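PDB 2X7I: mevalonate kinase from Staphylococcus aureus, which probably catalyses the ATP-dependent phosphorylation of mevalonate to 5-phosphomevalonate, a step of isoprenoid biosynthesis, as other mevalonate kinases of the GHMP family do. Local coordinates for residues 114-118 / 119-123; 122-125 / 126-129; 129-132 / 133-136. All blocks are in the same frame, centred on the assembly; numbering follows the deposited sequence.

Contact 1 of 3, residues 114-118 / 119-123; sequences ASYDF and LGKSL
Lys-121 N donates to Tyr-116 O at 2.8 Å with an N-H...O angle of 158°, the shortest backbone bond linking 114-118 to 119-123. Two residues earlier, Leu-119 N reaches Ser-115 O at 3.1 Å, still in the ordinary helical pattern. Between these two comes a weak, bent bond from Gly-120 N to Asp-117 O (3.2 Å). The bonds from Lys-121 N to Tyr-116 O and from Gly-120 N to Asp-117 O, together with the positive phi of Gly-120, define a Schellman motif in which Gly-120 is the C-prime residue, and it ends helix 103-119 of the GHMP kinase N-terminal region. Past the turn the chain doubles back along the Tyr-116 side chain. Leu-123 CD1 sits over the middle of that ring, 3.5 Å from its centroid and only 5° off the normal, a CH-pi contact made by one methyl. Leu-123 CG is anti to the backbone N (chi1 -175°), which carries the branch from the returning loop over the phenol. Ser-122 O approaches the ring edge at CD2, 3.5 Å away, and Lys-121 CB comes obliquely to the same carbon at 3.6 Å. The Tyr-116 hydroxyl is hydrogen-bonded to Glu-127 on the next helix. On another side of the turn, Leu-119 packs its CG against Ser-115 O, while its CD2 lies 4.2 Å from Phe-118 CD2; Phe-118 itself rests on Ile-43 of strand 29-45.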
# COMPACT_ATOMS: atom_id res chain seq x y z
N ALA A 114 16.62 -1.22 8.32
CA ALA A 114 17.99 -1.20 7.82
C ALA A 114 18.92 -0.43 8.75
O ALA A 114 20.06 -0.86 9.00
CB ALA A 114 18.03 -0.58 6.43
N SER A 115 18.44 0.70 9.26
CA SER A 115 19.23 1.59 10.12
C SER A 115 19.63 0.90 11.41
O SER A 115 20.79 0.94 11.81
CB SER A 115 18.45 2.86 10.47
OG SER A 115 18.14 3.59 9.30
N TYR A 116 18.65 0.28 12.07
CA TYR A 116 18.91 -0.45 13.31
C TYR A 116 19.81 -1.66 13.08
O TYR A 116 20.68 -1.94 13.89
CB TYR A 116 17.61 -0.87 13.98
CG TYR A 116 17.03 0.22 14.83
CD1 TYR A 116 16.54 1.39 14.25
CD2 TYR A 116 16.98 0.11 16.22
CE1 TYR A 116 16.02 2.41 15.01
CE2 TYR A 116 16.45 1.13 17.00
CZ TYR A 116 15.97 2.28 16.38
OH TYR A 116 15.45 3.30 17.12
N ASP A 117 19.59 -2.36 11.97
CA ASP A 117 20.41 -3.52 11.63
C ASP A 117 21.88 -3.11 11.42
O ASP A 117 22.78 -3.80 11.88
CB ASP A 117 19.85 -4.20 10.37
CG ASP A 117 20.49 -5.54 10.11
OD1 ASP A 117 20.72 -6.28 11.08
OD2 ASP A 117 20.74 -5.87 8.92
N PHE A 118 22.09 -1.98 10.75
CA PHE A 118 23.41 -1.39 10.54
C PHE A 118 24.12 -1.04 11.86
O PHE A 118 25.29 -1.37 12.05
CB PHE A 118 23.23 -0.13 9.69
CG PHE A 118 24.51 0.58 9.33
CD1 PHE A 118 25.17 0.29 8.16
CD2 PHE A 118 25.00 1.60 10.15
CE1 PHE A 118 26.31 0.97 7.80
CE2 PHE A 118 26.16 2.28 9.80
CZ PHE A 118 26.81 1.97 8.62
N LEU A 119 23.41 -0.36 12.75
CA LEU A 119 23.97 0.02 14.05
C LEU A 119 24.08 -1.15 15.02
O LEU A 119 24.71 -1.03 16.08
CB LEU A 119 23.13 1.14 14.67
CG LEU A 119 23.16 2.45 13.88
CD1 LEU A 119 22.02 3.38 14.31
CD2 LEU A 119 24.53 3.14 14.00
N GLY A 120 23.49 -2.30 14.67
CA GLY A 120 23.52 -3.48 15.51
C GLY A 120 22.54 -3.38 16.66
O GLY A 120 22.69 -4.06 17.66
N LYS A 121 21.51 -2.54 16.50
CA LYS A 121 20.60 -2.21 17.60
C LYS A 121 19.31 -3.02 17.55
O LYS A 121 18.74 -3.25 16.49
CB LYS A 121 20.25 -0.72 17.57
CG LYS A 121 21.36 0.20 18.06
CD LYS A 121 20.98 1.67 17.93
CE LYS A 121 19.93 2.08 18.94
NZ LYS A 121 19.71 3.56 18.95
N SER A 122 18.84 -3.42 18.73
CA SER A 122 17.57 -4.12 18.85
C SER A 122 16.40 -3.18 18.55
O SER A 122 16.42 -2.02 18.95
CB SER A 122 17.44 -4.74 20.24
OG SER A 122 18.04 -3.93 21.24
N LEU A 123 15.40 -3.70 17.84
CA LEU A 123 14.27 -2.90 17.37
C LEU A 123 12.93 -3.54 17.75
O LEU A 123 12.54 -4.58 17.22
CB LEU A 123 14.34 -2.74 15.84
CG LEU A 123 13.29 -1.84 15.17
CD1 LEU A 123 13.45 -0.39 15.61
CD2 LEU A 123 13.37 -1.96 13.65

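Contact 2 of 3, residues 122-125 / 126-129; sequences SLTK and EELI
Leu-128 N bonds back to Thr-124 O at 3.0 Å and Ile-129 N to Lys-125 O at 2.8 Å, both close to straight with N-H...O angles of 163° and 162°, so the extended backbone of 122-124 passes directly into helical hydrogen bonding. This is the N-terminal start of helix 125-140 in the GHMP kinase N-terminal region, with Thr-124 at the N-cap position. Its side chain makes no capping bond: OG1 is turned anti to the carbonyl carbon (chi1 -68°), and the methyl CG2 instead lies 3.5 Å from Glu-126 N. Glu-127 lays its CB against Thr-124 O, and the rest of its chain runs out extended toward the preceding loop, where its OE1 has Tyr-116 of the preceding helix, 103-119, as partner. Apolar contact is made by Leu-123 and Leu-128, whose CG and CB approach to 4.2 Å. Leu-128 is buried, and both leucines also touch Arg-113 of helix 103-119, so this pair faces the neighbouring helix. Lys-125 and Ile-129 lie on another side, each touching Val-152 of helix 145-153. Near the accepting carbonyl of the second backbone bond, Ile-129 CG1 packs at 3.3 Å from Lys-125 O, and Leu-128 CB reaches the same oxygen at 3.3 Å.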
# COMPACT_ATOMS: atom_id res chain seq x y z
N SER A 122 18.84 -3.42 18.73
CA SER A 122 17.57 -4.12 18.85
C SER A 122 16.40 -3.18 18.55
O SER A 122 16.42 -2.02 18.95
CB SER A 122 17.44 -4.74 20.24
OG SER A 122 18.04 -3.93 21.24
N LEU A 123 15.40 -3.70 17.84
CA LEU A 123 14.27 -2.90 17.37
C LEU A 123 12.93 -3.54 17.75
O LEU A 123 12.54 -4.58 17.22
CB LEU A 123 14.34 -2.74 15.84
CG LEU A 123 13.29 -1.84 15.17
CD1 LEU A 123 13.45 -0.39 15.61
CD2 LEU A 123 13.37 -1.96 13.65
N THR A 124 12.23 -2.89 18.67
CA THR A 124 10.87 -3.28 19.07
C THR A 124 9.86 -2.76 18.06
O THR A 124 10.14 -1.81 17.33
CB THR A 124 10.54 -2.72 20.47
OG1 THR A 124 11.37 -3.38 21.45
CG2 THR A 124 9.06 -2.93 20.83
N LYS A 125 8.68 -3.37 18.04
CA LYS A 125 7.57 -2.89 17.21
C LYS A 125 7.21 -1.43 17.49
O LYS A 125 7.23 -0.61 16.57
CB LYS A 125 6.33 -3.77 17.36
CG LYS A 125 6.21 -4.81 16.24
CD LYS A 125 5.29 -5.97 16.63
CE LYS A 125 5.00 -6.87 15.44
NZ LYS A 125 6.24 -7.43 14.82
N GLU A 126 6.89 -1.10 18.73
CA GLU A 126 6.48 0.27 19.05
C GLU A 126 7.58 1.30 18.73
O GLU A 126 7.27 2.41 18.35
CB GLU A 126 6.02 0.42 20.50
CG GLU A 126 4.54 0.82 20.64
CD GLU A 126 4.23 2.21 20.07
OE1 GLU A 126 5.06 3.14 20.21
OE2 GLU A 126 3.14 2.38 19.49
N GLU A 127 8.84 0.90 18.85
CA GLU A 127 9.96 1.76 18.48
C GLU A 127 9.97 2.02 16.97
O GLU A 127 10.14 3.15 16.51
CB GLU A 127 11.27 1.13 18.94
CG GLU A 127 12.43 2.09 19.05
CD GLU A 127 13.61 1.54 19.86
OE1 GLU A 127 14.67 2.24 19.88
OE2 GLU A 127 13.49 0.43 20.46
N LEU A 128 9.78 0.95 16.20
CA LEU A 128 9.67 1.04 14.75
C LEU A 128 8.51 1.94 14.35
O LEU A 128 8.65 2.75 13.45
CB LEU A 128 9.48 -0.37 14.16
CG LEU A 128 9.31 -0.50 12.64
CD1 LEU A 128 10.34 0.38 11.90
CD2 LEU A 128 9.39 -1.99 12.20
N ILE A 129 7.37 1.76 15.02
CA ILE A 129 6.18 2.56 14.77
C ILE A 129 6.48 4.05 14.93
O ILE A 129 6.18 4.84 14.03
CB ILE A 129 5.02 2.20 15.75
CG1 ILE A 129 4.48 0.79 15.49
CG2 ILE A 129 3.88 3.22 15.64
CD1 ILE A 129 3.84 0.63 14.13

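Contact 3 of 3, residues 129-132 / 133-136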
# COMPACT_ATOMS: atom_id res chain seq x y z
N ILE A 129 7.37 1.76 15.02
CA ILE A 129 6.18 2.56 14.77
C ILE A 129 6.48 4.05 14.93
O ILE A 129 6.18 4.84 14.03
CB ILE A 129 5.02 2.20 15.75
CG1 ILE A 129 4.48 0.79 15.49
CG2 ILE A 129 3.88 3.22 15.64
CD1 ILE A 129 3.84 0.63 14.13
N GLU A 130 7.07 4.41 16.06
CA GLU A 130 7.44 5.79 16.34
C GLU A 130 8.44 6.34 15.32
O GLU A 130 8.24 7.42 14.78
CB GLU A 130 8.04 5.91 17.74
CG GLU A 130 7.11 5.48 18.88
CD GLU A 130 6.02 6.47 19.17
OE1 GLU A 130 6.08 7.60 18.64
OE2 GLU A 130 5.10 6.13 19.93
N LYS A 131 9.51 5.60 15.06
CA LYS A 131 10.56 6.07 14.16
C LYS A 131 10.10 6.13 12.70
O LYS A 131 10.48 7.02 11.97
CB LYS A 131 11.80 5.18 14.28
CG LYS A 131 12.62 5.39 15.54
CD LYS A 131 13.64 6.52 15.39
CE LYS A 131 14.77 6.40 16.42
NZ LYS A 131 15.54 7.68 16.60
N ALA A 132 9.28 5.16 12.29
CA ALA A 132 8.74 5.16 10.93
C ALA A 132 7.78 6.34 10.74
O ALA A 132 7.82 7.01 9.71
CB ALA A 132 8.05 3.84 10.61
N ASN A 133 6.91 6.59 11.72
CA ASN A 133 5.98 7.71 11.61
C ASN A 133 6.75 9.03 11.54
O ASN A 133 6.42 9.89 10.73
CB ASN A 133 4.93 7.71 12.75
CG ASN A 133 3.79 6.69 12.51
OD1 ASN A 133 3.49 5.85 13.36
ND2 ASN A 133 3.15 6.79 11.35
N TRP A 134 7.82 9.16 12.33
CA TRP A 134 8.67 10.35 12.28
C TRP A 134 9.40 10.50 10.94
O TRP A 134 9.53 11.62 10.42
CB TRP A 134 9.70 10.36 13.43
CG TRP A 134 9.10 10.23 14.84
CD1 TRP A 134 7.77 10.26 15.19
CD2 TRP A 134 9.83 10.06 16.06
NE1 TRP A 134 7.63 10.10 16.55
CE2 TRP A 134 8.88 9.98 17.11
CE3 TRP A 134 11.19 9.95 16.38
CZ2 TRP A 134 9.25 9.80 18.45
CZ3 TRP A 134 11.56 9.78 17.71
CH2 TRP A 134 10.59 9.71 18.73
N ALA A 135 9.85 9.39 10.37
CA ALA A 135 10.56 9.41 9.08
C ALA A 135 9.64 9.81 7.92
O ALA A 135 10.03 10.57 7.04
CB ALA A 135 11.23 8.06 8.80
N GLU A 136 8.42 9.29 7.94
CA GLU A 136 7.38 9.69 6.99
C GLU A 136 7.12 11.21 7.03
O GLU A 136 7.08 11.86 6.00
CB GLU A 136 6.09 8.95 7.29
CG GLU A 136 6.17 7.46 7.03
CD GLU A 136 5.14 6.68 7.81
OE1 GLU A 136 4.05 7.23 8.05
OE2 GLU A 136 5.42 5.53 8.17
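Glu-136 and Ala-132 form the tight, buried part of this contact, whereas Glu-130 and Trp-134 occupy a more exposed side. Glu-136 N bonds to Ala-132 O at 2.9 Å, nearly straight at 170°; Glu-136 CG lies 3.2 Å from that same Ala-132 O, and the chain runs on extended. Its carboxylate is gripped beyond the helix: OE2 by the hydroxyl of Thr-148 and OE1 by Ser-144 N, which ties helix 125-140 to the start of helix 145-153. The segments are consecutive turns of one alpha-helix in the GHMP kinase N-terminal region, with i to i+4 bonds also from Asn-133 N, Trp-134 N and Ala-135 N. Ile-129 and Asn-133 run side by side, pointing the same way, and both touch Thr-148. On the exposed side, Trp-134 has its CG anti to the carbonyl carbon (chi1 -55°), laying the indole back over the preceding turn with one face on Glu-130 O. Glu-130 crosses it obliquely, the carboxylate and ring planes 63° apart, and OE1 comes no closer than 3.6 Å to Trp-134 NE1. Looser still, Lys-131 CD approaches Trp-134 CE3 obliquely at 4.3 Å.

How the contacts relate
The three contacts follow the chain from the end of helix 103-119, through the connecting loop, into helix 125-140. Contact 1 is partly buried and closes a helix with a Schellman motif; contact 2 is a surface contact that opens the next helix, sharing Ser-122 and Leu-123 with contact 1. Their tie is the probable hydrogen bond of Tyr-116 OH with Glu-127 OE1 (3.1 Å). Contact 3, partly buried, continues the helix of contact 2 from the shared Ile-129, and Lys-131 packs back on Tyr-116. Chemistry shifts accordingly: a methyl over an aromatic face in contact 1, a leucine pair in contact 2, and a buried carboxylate in contact 3, nearest the chain's centre.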